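Long-range contacts in peptidase M16 C-terminal domain-containing protein (PDB 3D3Y), which is of unknown function but carries a peptidase M16 C-terminal domain and may bind a metal ion: residues A[20-25]-A[366-371]; A[257-262]-A[315-320]; A[134-139]-A[178-183]. All coordinates share one frame; numbering follows the deposited sequence.

Interaction 1 (A[20-25]-A[366-371]). With EDO (1,2-ethanediol), chain F.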
loop_
_atom_site.group_PDB
_atom_site.type_symbol
_atom_site.label_atom_id
_atom_site.label_comp_id
_atom_site.label_asym_id
_atom_site.label_seq_id
_atom_site.Cartn_x
_atom_site.Cartn_y
_atom_site.Cartn_z
ATOM N N GLU A 20 -8.262 -11.517 -23.281
ATOM C CA GLU A 20 -8.938 -10.750 -24.318
ATOM C C GLU A 20 -9.947 -9.773 -23.696
ATOM O O GLU A 20 -10.787 -9.192 -24.392
ATOM C CB GLU A 20 -9.619 -11.707 -25.304
ATOM C CG GLU A 20 -8.646 -12.336 -26.281
ATOM C CD GLU A 20 -9.321 -13.326 -27.208
ATOM O OE1 GLU A 20 -9.941 -14.274 -26.699
ATOM O OE2 GLU A 20 -9.232 -13.153 -28.444
ATOM N N LYS A 21 -9.846 -9.598 -22.378
ATOM C CA LYS A 21 -10.803 -8.826 -21.611
ATOM C C LYS A 21 -10.667 -7.321 -21.879
ATOM O O LYS A 21 -11.646 -6.584 -21.740
ATOM C CB LYS A 21 -10.630 -9.135 -20.115
ATOM C CG LYS A 21 -11.708 -8.559 -19.195
ATOM C CD LYS A 21 -11.754 -9.286 -17.822
ATOM C CE LYS A 21 -12.662 -8.537 -16.808
ATOM N NZ LYS A 21 -13.307 -9.468 -15.807
ATOM N N TYR A 22 -9.475 -6.896 -22.303
ATOM C CA TYR A 22 -9.144 -5.464 -22.454
ATOM C C TYR A 22 -8.666 -5.060 -23.841
ATOM O O TYR A 22 -8.129 -5.877 -24.574
ATOM C CB TYR A 22 -8.095 -5.060 -21.424
ATOM C CG TYR A 22 -8.521 -5.442 -20.022
ATOM C CD1 TYR A 22 -9.550 -4.743 -19.366
ATOM C CD2 TYR A 22 -7.924 -6.520 -19.364
ATOM C CE1 TYR A 22 -9.961 -5.102 -18.074
ATOM C CE2 TYR A 22 -8.331 -6.893 -18.080
ATOM C CZ TYR A 22 -9.350 -6.188 -17.446
ATOM O OH TYR A 22 -9.755 -6.555 -16.182
ATOM N N LYS A 23 -8.834 -3.780 -24.172
ATOM C CA LYS A 23 -8.393 -3.230 -25.457
ATOM C C LYS A 23 -7.021 -2.571 -25.304
ATOM O O LYS A 23 -6.424 -2.114 -26.278
ATOM C CB LYS A 23 -9.413 -2.203 -25.975
ATOM C CG LYS A 23 -10.796 -2.771 -26.223
ATOM C CD LYS A 23 -11.708 -1.702 -26.813
ATOM C CE LYS A 23 -13.132 -2.163 -26.817
ATOM N NZ LYS A 23 -13.366 -3.207 -27.853
ATOM N N THR A 24 -6.545 -2.495 -24.066
ATOM C CA THR A 24 -5.222 -1.968 -23.791
ATOM C C THR A 24 -4.376 -3.030 -23.116
ATOM O O THR A 24 -4.888 -4.075 -22.699
ATOM C CB THR A 24 -5.260 -0.768 -22.837
ATOM O OG1 THR A 24 -5.819 -1.183 -21.580
ATOM C CG2 THR A 24 -6.069 0.400 -23.445
ATOM N N VAL A 25 -3.088 -2.710 -22.980
ATOM C CA VAL A 25 -2.090 -3.590 -22.389
ATOM C C VAL A 25 -1.482 -2.837 -21.205
ATOM O O VAL A 25 -1.049 -1.698 -21.350
ATOM C CB VAL A 25 -1.010 -3.956 -23.392
ATOM C CG1 VAL A 25 0.071 -4.815 -22.725
ATOM C CG2 VAL A 25 -1.633 -4.719 -24.584
ATOM N N ASP A 366 -13.451 -6.781 -11.900
ATOM C CA ASP A 366 -13.382 -6.294 -13.266
ATOM C C ASP A 366 -12.072 -5.570 -13.563
ATOM O O ASP A 366 -11.545 -5.628 -14.688
ATOM C CB ASP A 366 -14.569 -5.375 -13.556
ATOM C CG ASP A 366 -15.819 -6.146 -13.928
ATOM O OD1 ASP A 366 -15.819 -7.403 -13.795
ATOM O OD2 ASP A 366 -16.797 -5.488 -14.365
ATOM N N ASN A 367 -11.560 -4.904 -12.539
ATOM C CA ASN A 367 -10.472 -3.963 -12.687
ATOM C C ASN A 367 -9.096 -4.581 -13.051
ATOM O O ASN A 367 -8.598 -5.448 -12.338
ATOM C CB ASN A 367 -10.390 -3.123 -11.411
ATOM C CG ASN A 367 -9.432 -1.989 -11.544
ATOM O OD1 ASN A 367 -8.235 -2.142 -11.296
ATOM N ND2 ASN A 367 -9.943 -0.825 -11.944
ATOM N N ALA A 368 -8.494 -4.106 -14.146
ATOM C CA ALA A 368 -7.170 -4.578 -14.595
ATOM C C ALA A 368 -6.071 -4.288 -13.571
ATOM O O ALA A 368 -5.191 -5.116 -13.350
ATOM C CB ALA A 368 -6.804 -4.000 -15.964
ATOM N N GLY A 369 -6.128 -3.127 -12.922
ATOM C CA GLY A 369 -5.183 -2.824 -11.835
ATOM C C GLY A 369 -5.287 -3.787 -10.674
ATOM O O GLY A 369 -4.271 -4.252 -10.139
ATOM N N ALA A 370 -6.523 -4.084 -10.264
ATOM C CA ALA A 370 -6.779 -5.029 -9.184
ATOM C C ALA A 370 -6.296 -6.423 -9.568
ATOM O O ALA A 370 -5.767 -7.157 -8.741
ATOM C CB ALA A 370 -8.285 -5.075 -8.862
ATOM N N TRP A 371 -6.504 -6.781 -10.820
ATOM C CA TRP A 371 -6.087 -8.081 -11.325
ATOM C C TRP A 371 -4.555 -8.198 -11.209
ATOM O O TRP A 371 -4.057 -9.142 -10.588
ATOM C CB TRP A 371 -6.597 -8.295 -12.756
ATOM C CG TRP A 371 -6.387 -9.683 -13.300
ATOM C CD1 TRP A 371 -5.669 -10.694 -12.721
ATOM C CD2 TRP A 371 -6.858 -10.201 -14.555
ATOM N NE1 TRP A 371 -5.685 -11.816 -13.523
ATOM C CE2 TRP A 371 -6.401 -11.538 -14.658
ATOM C CE3 TRP A 371 -7.628 -9.669 -15.605
ATOM C CZ2 TRP A 371 -6.695 -12.354 -15.762
ATOM C CZ3 TRP A 371 -7.909 -10.473 -16.700
ATOM C CH2 TRP A 371 -7.443 -11.801 -16.773
HETATM C C1 EDO F . -10.495 -13.728 -20.981
HETATM O O1 EDO F . -10.064 -13.668 -22.342
HETATM C C2 EDO F . -9.296 -13.859 -20.049
HETATM O O2 EDO F . -9.746 -13.733 -18.692
#
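Where the chain turns into helix 368-380, the loop ahead of strand 24-34 sets Tyr22 against Asp366, Ala368 and Trp371. Tyr22 OH donates a short hydrogen bond of 2.5 Å to Asp366 O, the donor lying 30° out of the carbonyl plane. The phenol ring is held on both sides. Over one face Ala368 CB makes a CH-pi contact, 3.9 Å from the ring centroid. Lys21 CG covers the opposite face near the rim, placed there by a first torsion that sets it anti to its own backbone N (chi1 -171°). At the ring edge, near the plane, Trp371 CE3 lies 3.8 Å from Tyr22 CE2. The rest of Lys21 runs on extended to a long salt bridge, with NZ 3.8 Å from Asp366 OD1. Asn367, the N-cap, accepts Ala370 N on an in-plane lone pair of OD1 at 2.8 Å, so the helix start that presents Ala368 is itself capped. A 1,2-ethanediol, probably from the crystallisation liquor, accepts from Glu20 N. Trp371 NE1 is hydrogen-bonded to Glu375 OE2, while Tyr22, Ala368 and Trp371 all rest on Leu206, setting the helix start against the six-stranded sheet, where strand 200-207 neighbours 24-34.

Interaction 2 (A[257-262]-A[315-320]); sequences LNLAYN and MTVQTG. With ACT (acetate ion), chain E.
Leu257, Leu259 and Tyr261 face Thr319, Val317 and Met315 as hydrogen-bonded antiparallel pairs, Asn258 and Ala260 face Gln318 and Thr316 as non-hydrogen-bonded ones, and the two strands run at 171°. Both are inner strands of the five-stranded mixed sheet in the M16 C-terminal domain, 255-262 also bordering 411-421 and 314-321 bordering 303-309. On the Tyr261 side of the sheet, Tyr261 and Met315 (selenomethionine) run next to each other in the same direction. SE lies obliquely, 5.2 Å from the centroid of the Tyr261 ring, a Met-aromatic contact; CE comes to 3.2 Å from Tyr261 CD2. Val317 CG2 comes in at the edge of the same ring, 3.8 Å from Tyr261 CE2. Farther along, the Thr319 hydroxyl turns back on the backbone: OG1 donates to an in-plane lone pair of Leu257 O at 2.7 Å. Thr319 N divides its bonding between a weak bond to Leu257 O and Asn258 OD1, which it meets nearly along the C=O axis at 3.3 Å. On the other face the amide planes of Asn258 and Gln318 are 70° apart, and a water links Asn258 ND2, which also bonds weakly to Ala154 O, to Gln318 OE1. The two faces therefore differ in chemistry: the mostly apolar one, with Leu257, Leu259, Tyr261, Met315, Val317 and Thr319, packs against helices 272-284 and 326-341, the Thr319 hydroxyl being bonded to a main-chain carbonyl, whereas on the other Asn258 and Gln318 bind water and Thr316 OG1 donates to an acetate, probably from the crystallisation liquor.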
loop_
_atom_site.group_PDB
_atom_site.type_symbol
_atom_site.label_atom_id
_atom_site.label_comp_id
_atom_site.label_asym_id
_atom_site.label_seq_id
_atom_site.Cartn_x
_atom_site.Cartn_y
_atom_site.Cartn_z
ATOM N N LEU A 257 -8.309 10.340 18.921
ATOM C CA LEU A 257 -7.966 9.273 19.856
ATOM C C LEU A 257 -7.935 7.946 19.115
ATOM O O LEU A 257 -8.976 7.456 18.653
ATOM C CB LEU A 257 -8.958 9.258 21.056
ATOM C CG LEU A 257 -8.783 8.114 22.079
ATOM C CD1 LEU A 257 -7.370 8.168 22.773
ATOM C CD2 LEU A 257 -9.921 8.130 23.132
ATOM N N ASN A 258 -6.741 7.376 18.994
ATOM C CA ASN A 258 -6.545 6.166 18.195
ATOM C C ASN A 258 -5.955 5.017 19.014
ATOM O O ASN A 258 -5.191 5.242 19.969
ATOM C CB ASN A 258 -5.608 6.449 16.995
ATOM C CG ASN A 258 -6.147 7.522 16.060
ATOM O OD1 ASN A 258 -7.362 7.782 15.989
ATOM N ND2 ASN A 258 -5.230 8.156 15.316
ATOM N N LEU A 259 -6.270 3.791 18.618
ATOM C CA LEU A 259 -5.867 2.589 19.380
ATOM C C LEU A 259 -5.362 1.566 18.385
ATOM O O LEU A 259 -5.960 1.387 17.311
ATOM C CB LEU A 259 -7.051 1.960 20.130
ATOM C CG LEU A 259 -7.788 2.694 21.251
ATOM C CD1 LEU A 259 -8.713 3.797 20.693
ATOM C CD2 LEU A 259 -8.604 1.687 21.992
ATOM N N ALA A 260 -4.295 0.870 18.765
ATOM C CA ALA A 260 -3.721 -0.181 17.948
ATOM C C ALA A 260 -3.691 -1.484 18.723
ATOM O O ALA A 260 -3.193 -1.541 19.860
ATOM C CB ALA A 260 -2.318 0.194 17.515
ATOM N N TYR A 261 -4.150 -2.545 18.064
ATOM C CA TYR A 261 -4.222 -3.869 18.638
ATOM C C TYR A 261 -3.401 -4.843 17.819
ATOM O O TYR A 261 -3.394 -4.744 16.593
ATOM C CB TYR A 261 -5.657 -4.371 18.529
ATOM C CG TYR A 261 -6.726 -3.570 19.226
ATOM C CD1 TYR A 261 -7.219 -3.960 20.467
ATOM C CD2 TYR A 261 -7.296 -2.462 18.606
ATOM C CE1 TYR A 261 -8.229 -3.231 21.092
ATOM C CE2 TYR A 261 -8.322 -1.737 19.207
ATOM C CZ TYR A 261 -8.781 -2.136 20.438
ATOM O OH TYR A 261 -9.799 -1.417 21.005
ATOM N N ASN A 262 -2.734 -5.786 18.481
ATOM C CA ASN A 262 -2.080 -6.898 17.794
ATOM C C ASN A 262 -3.169 -7.950 17.500
ATOM O O ASN A 262 -3.931 -8.339 18.401
ATOM C CB ASN A 262 -0.974 -7.481 18.690
ATOM C CG ASN A 262 -0.201 -8.622 18.028
ATOM O OD1 ASN A 262 -0.696 -9.731 17.900
ATOM N ND2 ASN A 262 1.019 -8.350 17.646
HETATM N N MSE A 315 -4.532 -4.070 13.931
HETATM C CA MSE A 315 -5.856 -3.516 13.693
HETATM C C MSE A 315 -5.844 -2.188 14.415
HETATM O O MSE A 315 -5.275 -2.128 15.452
HETATM C CB MSE A 315 -6.861 -4.421 14.402
HETATM C CG MSE A 315 -8.245 -4.498 13.909
HETATM SE SE MSE A 315 -9.641 -4.077 15.108
HETATM C CE MSE A 315 -8.949 -2.600 15.830
ATOM N N THR A 316 -6.482 -1.152 13.873
ATOM C CA THR A 316 -6.533 0.161 14.533
ATOM C C THR A 316 -7.969 0.652 14.603
ATOM O O THR A 316 -8.821 0.267 13.764
ATOM C CB THR A 316 -5.728 1.233 13.780
ATOM O OG1 THR A 316 -6.352 1.486 12.526
ATOM C CG2 THR A 316 -4.285 0.813 13.545
ATOM N N VAL A 317 -8.240 1.436 15.638
ATOM C CA VAL A 317 -9.460 2.136 15.786
ATOM C C VAL A 317 -9.029 3.588 15.790
ATOM O O VAL A 317 -8.084 3.956 16.504
ATOM C CB VAL A 317 -10.183 1.774 17.120
ATOM C CG1 VAL A 317 -11.349 2.767 17.427
ATOM C CG2 VAL A 317 -10.742 0.354 17.065
ATOM N N GLN A 318 -9.705 4.404 14.984
ATOM C CA GLN A 318 -9.429 5.829 14.914
ATOM C C GLN A 318 -10.704 6.610 15.229
ATOM O O GLN A 318 -11.752 6.310 14.655
ATOM C CB GLN A 318 -8.967 6.178 13.498
ATOM C CG GLN A 318 -7.642 5.526 13.101
ATOM C CD GLN A 318 -7.270 5.904 11.687
ATOM O OE1 GLN A 318 -7.270 7.093 11.312
ATOM N NE2 GLN A 318 -6.986 4.895 10.881
ATOM N N THR A 319 -10.613 7.595 16.130
ATOM C CA THR A 319 -11.742 8.451 16.490
ATOM C C THR A 319 -11.353 9.939 16.455
ATOM O O THR A 319 -10.186 10.285 16.659
ATOM C CB THR A 319 -12.315 8.086 17.909
ATOM O OG1 THR A 319 -11.414 8.504 18.937
ATOM C CG2 THR A 319 -12.531 6.534 18.060
ATOM N N GLY A 320 -12.336 10.789 16.178
ATOM C CA GLY A 320 -12.268 12.237 16.457
ATOM C C GLY A 320 -13.254 12.510 17.576
ATOM O O GLY A 320 -14.437 12.057 17.529
HETATM C C ACT E . -4.344 0.376 9.615
HETATM O O ACT E . -4.835 1.418 10.142
HETATM O OXT ACT E . -4.756 -0.765 10.011
HETATM C CH3 ACT E . -3.290 0.506 8.564
HETATM O O HOH W 1 -6.431 8.940 12.758
HETATM O O HOH W 2 -8.578 10.029 14.133
#

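Interaction 3 (A[134-139]-A[178-183]); sequences REKENL and AALAEE
Lys136 and Leu180 run antiparallel alongside each other between two antiparallel helices, 129-148 and 177-182, whose short segments here run at 169° with axes 10.5 Å apart. Leu180 fits into helix 129-148 much as a knob enters a hole: besides Lys136 and Leu139 it touches Lys140 and Leu143, the i, i+3, i+4 and i+7 positions of that helix. Its two methyls do different work. CD1 meets Leu139 CD2 at 3.9 Å and also lies against Lys136 CG, while CD2 reaches the backbone, 3.7 Å from Lys136 O. Leu139 crosses Leu180 at a slant; its CD2, CG and CB all lie near the Leu180 methyls. Lys136 lies alongside the leucine in the other sense. Its chain is stretched out all the way, CG anti to the backbone N (chi1 -175°) and every later torsion close to 180°, and it passes with CE 3.3 Å from Leu180 O. That length carries the ammonium to the C-terminal part of helix 177-182, where backbone carbonyls gather. There NZ is gripped by two of them, Ala181 O and Glu183 O. The positive charge probably suits this place, since carbonyl oxygens near the end of a helix carry partial negative charge. Leu180 O accepts a backbone hydrogen bond from Glu183 N. The carboxylate of Glu183 leads away from Lys136, bonding instead to Ser187 OG and pairing with Lys42, so the lysine meets only main-chain oxygen in this segment. The two bonds of Lys136 NZ differ in approach: Glu183 O, at 2.7 Å, receives it within the carbonyl plane, whereas at Ala181 O, 2.9 Å away, the nitrogen stands well above the plane.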
loop_
_atom_site.group_PDB
_atom_site.type_symbol
_atom_site.label_atom_id
_atom_site.label_comp_id
_atom_site.label_asym_id
_atom_site.label_seq_id
_atom_site.Cartn_x
_atom_site.Cartn_y
_atom_site.Cartn_z
ATOM N N ARG A 134 13.548 20.842 -7.756
ATOM C CA ARG A 134 12.108 20.900 -7.979
ATOM C C ARG A 134 11.380 19.711 -7.349
ATOM O O ARG A 134 10.382 19.907 -6.632
ATOM C CB ARG A 134 11.784 20.976 -9.469
ATOM C CG ARG A 134 10.260 20.844 -9.783
ATOM C CD ARG A 134 9.897 21.303 -11.214
ATOM N NE ARG A 134 10.921 20.954 -12.221
ATOM C CZ ARG A 134 11.078 19.754 -12.787
ATOM N NH1 ARG A 134 12.044 19.574 -13.685
ATOM N NH2 ARG A 134 10.284 18.733 -12.469
ATOM N N GLU A 135 11.859 18.491 -7.609
ATOM C CA GLU A 135 11.175 17.285 -7.087
ATOM C C GLU A 135 11.304 17.131 -5.572
ATOM O O GLU A 135 10.379 16.643 -4.900
ATOM C CB GLU A 135 11.672 16.006 -7.780
ATOM C CG GLU A 135 11.275 15.881 -9.265
ATOM C CD GLU A 135 9.818 16.234 -9.505
ATOM O OE1 GLU A 135 8.960 15.823 -8.708
ATOM O OE2 GLU A 135 9.524 16.960 -10.478
ATOM N N LYS A 136 12.450 17.548 -5.039
ATOM C CA LYS A 136 12.666 17.552 -3.592
ATOM C C LYS A 136 11.658 18.517 -2.909
ATOM O O LYS A 136 10.987 18.142 -1.938
ATOM C CB LYS A 136 14.097 17.944 -3.259
ATOM C CG LYS A 136 14.413 17.849 -1.744
ATOM C CD LYS A 136 15.904 18.096 -1.429
ATOM C CE LYS A 136 16.141 18.063 0.087
ATOM N NZ LYS A 136 17.619 18.254 0.423
ATOM N N GLU A 137 11.580 19.744 -3.422
ATOM C CA GLU A 137 10.605 20.736 -2.972
ATOM C C GLU A 137 9.165 20.211 -3.102
ATOM O O GLU A 137 8.374 20.422 -2.181
ATOM C CB GLU A 137 10.758 22.032 -3.776
ATOM C CG GLU A 137 12.011 22.832 -3.449
ATOM C CD GLU A 137 12.262 24.013 -4.400
ATOM O OE1 GLU A 137 11.536 24.180 -5.412
ATOM O OE2 GLU A 137 13.217 24.767 -4.137
ATOM N N ASN A 138 8.835 19.532 -4.218
ATOM C CA ASN A 138 7.493 18.948 -4.425
ATOM C C ASN A 138 7.171 17.878 -3.396
ATOM O O ASN A 138 6.075 17.861 -2.846
ATOM C CB ASN A 138 7.309 18.319 -5.821
ATOM C CG ASN A 138 7.232 19.359 -6.935
ATOM O OD1 ASN A 138 7.186 20.552 -6.664
ATOM N ND2 ASN A 138 7.249 18.903 -8.188
ATOM N N LEU A 139 8.143 17.009 -3.113
ATOM C CA LEU A 139 7.926 15.967 -2.139
ATOM C C LEU A 139 7.783 16.545 -0.742
ATOM O O LEU A 139 6.950 16.110 0.015
ATOM C CB LEU A 139 9.006 14.867 -2.214
ATOM C CG LEU A 139 8.817 13.715 -1.214
ATOM C CD1 LEU A 139 7.488 12.951 -1.423
ATOM C CD2 LEU A 139 10.000 12.730 -1.222
ATOM N N ALA A 178 12.048 14.958 7.741
ATOM C CA ALA A 178 13.391 14.932 8.332
ATOM C C ALA A 178 14.373 14.114 7.483
ATOM O O ALA A 178 15.509 14.526 7.256
ATOM C CB ALA A 178 13.340 14.398 9.777
ATOM N N ALA A 179 13.928 12.961 7.007
ATOM C CA ALA A 179 14.760 12.119 6.169
ATOM C C ALA A 179 14.999 12.789 4.818
ATOM O O ALA A 179 16.111 12.769 4.278
ATOM C CB ALA A 179 14.093 10.772 5.993
ATOM N N LEU A 180 13.966 13.448 4.298
ATOM C CA LEU A 180 14.073 14.112 3.006
ATOM C C LEU A 180 15.128 15.229 3.001
ATOM O O LEU A 180 15.868 15.397 2.015
ATOM C CB LEU A 180 12.714 14.691 2.610
ATOM C CG LEU A 180 12.685 15.435 1.281
ATOM C CD1 LEU A 180 13.187 14.499 0.161
ATOM C CD2 LEU A 180 11.263 15.923 0.981
ATOM N N ALA A 181 15.181 15.993 4.087
ATOM C CA ALA A 181 16.034 17.182 4.182
ATOM C C ALA A 181 17.488 16.909 3.816
ATOM O O ALA A 181 18.154 17.770 3.223
ATOM C CB ALA A 181 15.977 17.786 5.593
ATOM N N GLU A 182 17.978 15.733 4.210
ATOM C CA GLU A 182 19.386 15.363 4.039
ATOM C C GLU A 182 19.696 14.800 2.658
ATOM O O GLU A 182 20.867 14.688 2.287
ATOM C CB GLU A 182 19.803 14.355 5.103
ATOM C CG GLU A 182 19.724 14.930 6.522
ATOM C CD GLU A 182 20.688 14.253 7.504
ATOM O OE1 GLU A 182 20.996 13.049 7.313
ATOM O OE2 GLU A 182 21.131 14.938 8.468
ATOM N N GLU A 183 18.648 14.443 1.909
ATOM C CA GLU A 183 18.833 13.821 0.594
ATOM C C GLU A 183 19.259 14.826 -0.479
ATOM O O GLU A 183 18.832 15.985 -0.467
ATOM C CB GLU A 183 17.573 13.054 0.170
ATOM C CG GLU A 183 17.180 11.896 1.072
ATOM C CD GLU A 183 18.225 10.781 1.145
ATOM O OE1 GLU A 183 19.120 10.662 0.273
ATOM O OE2 GLU A 183 18.126 9.993 2.098
#

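How the interactions relate
Three contacts, widely separated in space with nearest atoms at least about 20 Å apart, share no helix or strand. Interaction 1 is a surface contact and the longest closure along the chain: it joins the loop leading into strand 24-34 to the start of helix 368-380, and the other two are nested inside its loop, one after the other. Interaction 2 is buried and lies within the five-stranded sheet, built on main-chain pairing with a mostly apolar face and a polar one. Interaction 3, also buried, joins two helices through two leucines and a lysine. Backbone oxygen recurs as acceptor for side chains: a tyrosine hydroxyl in interaction 1, a threonine hydroxyl in interaction 2 and an ammonium in interaction 3.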